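Local coordinates for lipase-esterase related protein (Clostridium acetobutylicum, PDB 3E0X), which is of unconfirmed function but is probably a hydrolase of the lipase-esterase kind with an alpha/beta hydrolase fold, at residues L103-N108 / N186-V191. Sequence-based numbering, arbitrary orientation.
Sequences LKKLPN and NIDIPV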
ATOM      1  N   LEU A 103      13.453  -5.469   1.039  1.00 11.27           N
ATOM      2  CA  LEU A 103      14.606  -5.838   1.893  1.00 12.19           C
ATOM      3  C   LEU A 103      14.807  -7.349   2.005  1.00 12.72           C
ATOM      4  O   LEU A 103      15.879  -7.784   2.444  1.00 14.11           O
ATOM      5  CB  LEU A 103      14.440  -5.218   3.280  1.00 13.10           C
ATOM      6  CG  LEU A 103      14.628  -3.705   3.244  1.00 14.03           C
ATOM      7  CD1 LEU A 103      14.059  -3.027   4.483  1.00 17.10           C
ATOM      8  CD2 LEU A 103      16.140  -3.386   3.088  1.00 14.97           C
ATOM      9  N   LYS A 104      13.821  -8.148   1.593  1.00 12.91           N
ATOM     10  CA  LYS A 104      13.982  -9.600   1.557  1.00 13.06           C
ATOM     11  C   LYS A 104      14.804 -10.056   0.355  1.00 13.84           C
ATOM     12  O   LYS A 104      15.204 -11.229   0.292  1.00 14.95           O
ATOM     13  CB  LYS A 104      12.616 -10.302   1.521  1.00 13.46           C
ATOM     14  CG  LYS A 104      11.721 -10.071   2.756  1.00 15.67           C
ATOM     15  CD  LYS A 104      12.201 -10.858   3.947  1.00 19.34           C
ATOM     16  CE  LYS A 104      11.175 -10.831   5.075  1.00 22.20           C
ATOM     17  NZ  LYS A 104      11.339 -11.986   5.995  1.00 25.43           N
ATOM     18  N   LYS A 105      14.998  -9.157  -0.620  1.00 13.91           N
ATOM     19  CA  LYS A 105      15.883  -9.425  -1.779  1.00 13.97           C
ATOM     20  C   LYS A 105      15.393 -10.649  -2.568  1.00 13.65           C
ATOM     21  O   LYS A 105      16.187 -11.533  -2.952  1.00 14.73           O
ATOM     22  CB  LYS A 105      17.346  -9.648  -1.333  1.00 15.17           C
ATOM     23  CG  LYS A 105      17.916  -8.623  -0.368  1.00 18.80           C
ATOM     24  CD  LYS A 105      17.723  -7.229  -0.873  1.00 18.98           C
ATOM     25  CE  LYS A 105      18.525  -6.205  -0.044  1.00 20.74           C
ATOM     26  NZ  LYS A 105      19.993  -6.427  -0.159  1.00 24.81           N
ATOM     27  N   LEU A 106      14.078 -10.716  -2.806  1.00 12.50           N
ATOM     28  CA  LEU A 106      13.509 -11.794  -3.623  1.00 12.11           C
ATOM     29  C   LEU A 106      13.966 -11.638  -5.065  1.00 11.86           C
ATOM     30  O   LEU A 106      13.998 -10.518  -5.572  1.00 12.06           O
ATOM     31  CB  LEU A 106      11.971 -11.785  -3.519  1.00 11.82           C
ATOM     32  CG  LEU A 106      11.432 -11.892  -2.092  1.00 12.40           C
ATOM     33  CD1 LEU A 106       9.887 -11.872  -2.124  1.00 14.23           C
ATOM     34  CD2 LEU A 106      11.978 -13.154  -1.415  1.00 15.13           C
ATOM     35  N   PRO A 107      14.389 -12.740  -5.723  1.00 12.37           N
ATOM     36  CA  PRO A 107      15.052 -12.554  -7.020  1.00 12.55           C
ATOM     37  C   PRO A 107      14.188 -11.877  -8.077  1.00 12.54           C
ATOM     38  O   PRO A 107      14.739 -11.199  -8.939  1.00 12.32           O
ATOM     39  CB  PRO A 107      15.460 -13.988  -7.438  1.00 13.45           C
ATOM     40  CG  PRO A 107      14.678 -14.899  -6.581  1.00 14.59           C
ATOM     41  CD  PRO A 107      14.423 -14.151  -5.301  1.00 12.79           C
ATOM     42  N   ASN A 108      12.870 -12.056  -8.017  1.00 12.14           N
ATOM     43  CA  ASN A 108      11.977 -11.565  -9.080  1.00 13.20           C
ATOM     44  C   ASN A 108      11.314 -10.217  -8.816  1.00 12.11           C
ATOM     45  O   ASN A 108      10.597  -9.712  -9.677  1.00 12.24           O
ATOM     46  CB  ASN A 108      10.932 -12.625  -9.480  1.00 13.80           C
ATOM     47  CG  ASN A 108      11.573 -13.939  -9.955  1.00 16.58           C
ATOM     48  OD1 ASN A 108      12.643 -13.950 -10.593  1.00 18.96           O
ATOM     49  ND2 ASN A 108      10.921 -15.046  -9.638  1.00 18.22           N
ATOM     50  N   ASN A 186      19.594  -0.107   2.469  1.00 15.18           N
ATOM     51  CA  ASN A 186      19.960  -1.458   2.046  1.00 15.70           C
ATOM     52  C   ASN A 186      19.126  -1.978   0.879  1.00 15.57           C
ATOM     53  O   ASN A 186      19.352  -3.087   0.416  1.00 16.36           O
ATOM     54  CB  ASN A 186      19.863  -2.417   3.245  1.00 16.26           C
ATOM     55  CG  ASN A 186      20.838  -2.056   4.361  1.00 17.90           C
ATOM     56  OD1 ASN A 186      20.471  -2.005   5.545  1.00 22.48           O
ATOM     57  ND2 ASN A 186      22.074  -1.776   3.988  1.00 17.14           N
ATOM     58  N   ILE A 187      18.164  -1.185   0.411  1.00 14.69           N
ATOM     59  CA  ILE A 187      17.363  -1.602  -0.733  1.00 14.32           C
ATOM     60  C   ILE A 187      18.178  -1.408  -2.010  1.00 15.20           C
ATOM     61  O   ILE A 187      18.620  -0.287  -2.301  1.00 15.44           O
ATOM     62  CB  ILE A 187      16.034  -0.829  -0.807  1.00 14.30           C
ATOM     63  CG1 ILE A 187      15.130  -1.247   0.367  1.00 13.08           C
ATOM     64  CG2 ILE A 187      15.350  -1.095  -2.153  1.00 13.01           C
ATOM     65  CD1 ILE A 187      13.851  -0.401   0.546  1.00 13.74           C
ATOM     66  N   ASP A 188      18.315  -2.495  -2.778  1.00 14.65           N
ATOM     67  CA  ASP A 188      19.168  -2.545  -3.985  1.00 15.28           C
ATOM     68  C   ASP A 188      18.456  -2.125  -5.282  1.00 14.19           C
ATOM     69  O   ASP A 188      19.093  -1.816  -6.290  1.00 14.72           O
ATOM     70  CB  ASP A 188      19.694  -3.982  -4.220  1.00 16.16           C
ATOM     71  CG  ASP A 188      20.598  -4.505  -3.103  1.00 18.63           C
ATOM     72  OD1 ASP A 188      21.455  -3.752  -2.583  1.00 21.78           O
ATOM     73  OD2 ASP A 188      20.478  -5.716  -2.795  1.00 20.46           O
ATOM     74  N   ILE A 189      17.126  -2.190  -5.271  1.00 13.10           N
ATOM     75  CA  ILE A 189      16.303  -1.976  -6.466  1.00 12.42           C
ATOM     76  C   ILE A 189      15.700  -0.581  -6.460  1.00 12.07           C
ATOM     77  O   ILE A 189      15.715   0.095  -5.423  1.00 12.72           O
ATOM     78  CB  ILE A 189      15.177  -3.036  -6.550  1.00 11.74           C
ATOM     79  CG1 ILE A 189      14.345  -3.040  -5.261  1.00 11.37           C
ATOM     80  CG2 ILE A 189      15.785  -4.448  -6.871  1.00 12.37           C
ATOM     81  CD1 ILE A 189      13.143  -3.986  -5.350  1.00 12.06           C
ATOM     82  N   PRO A 190      15.187  -0.127  -7.624  1.00 11.77           N
ATOM     83  CA  PRO A 190      14.556   1.217  -7.685  1.00 11.36           C
ATOM     84  C   PRO A 190      13.259   1.301  -6.870  1.00 11.44           C
ATOM     85  O   PRO A 190      12.443   0.366  -6.839  1.00 11.48           O
ATOM     86  CB  PRO A 190      14.295   1.436  -9.176  1.00 12.31           C
ATOM     87  CG  PRO A 190      15.205   0.388  -9.900  1.00 12.40           C
ATOM     88  CD  PRO A 190      15.251  -0.788  -8.945  1.00 12.27           C
ATOM     89  N   VAL A 191      13.092   2.434  -6.194  1.00 11.78           N
ATOM     90  CA  VAL A 191      11.899   2.691  -5.383  1.00 11.55           C
ATOM     91  C   VAL A 191      11.339   4.038  -5.777  1.00 11.55           C
ATOM     92  O   VAL A 191      12.101   4.999  -5.913  1.00 12.85           O
ATOM     93  CB  VAL A 191      12.275   2.756  -3.876  1.00 11.64           C
ATOM     94  CG1 VAL A 191      11.078   3.203  -3.027  1.00 11.90           C
ATOM     95  CG2 VAL A 191      12.745   1.394  -3.384  1.00 12.99           C
TER
HETATM   96  O   HOH W   1      21.696  -4.792   1.317  1.00 32.52           O
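Bends at chi2 (-52°) and chi4 (64°) kink the chain of Lys-105 and steer its ammonium group toward the 186-191 loop; in Asp-188, CG lies beside the backbone N, anti to the carbonyl carbon, which presents the carboxylate to that ammonium. NZ of Lys-105 donates to OD2 of Asp-188 at 2.8 Å, a salt bridge in which the nitrogen sits well above the carboxylate plane (47° out of it). The acidic Asp-188 suits this exposed place by offering the counter-charge, and the long lysine because its methylenes can span the gap: CE of Lys-105 rests 3.3 Å from the carbonyl O of Asn-186. One water ties Lys-105 to Asn-186, accepting from Lys-105 NZ at 2.8 Å and donating to Asn-186 O at 3.0 Å. Beneath the charged pair the contact turns apolar. Forked Leu-103, partly exposed, crosses Ile-187 at about a right angle and turns one methyl onto it, CD2 packing 3.6 Å from CG1 of Ile-187 and also touching CB of Asn-186. Branched Ile-187 fills the buried side, lying against Leu-99 and Ala-102 of helix 93-102. Lys-105 is the first residue to leave helical geometry, with positive phi, as the chain turns toward strand 109-115. The contact thus joins loops leading into neighbouring parallel strands, 109-115 and 191-196, at the end of the sheet where these two inner strands begin, a packing of crossover connections characteristic of the alpha/beta hydrolase fold.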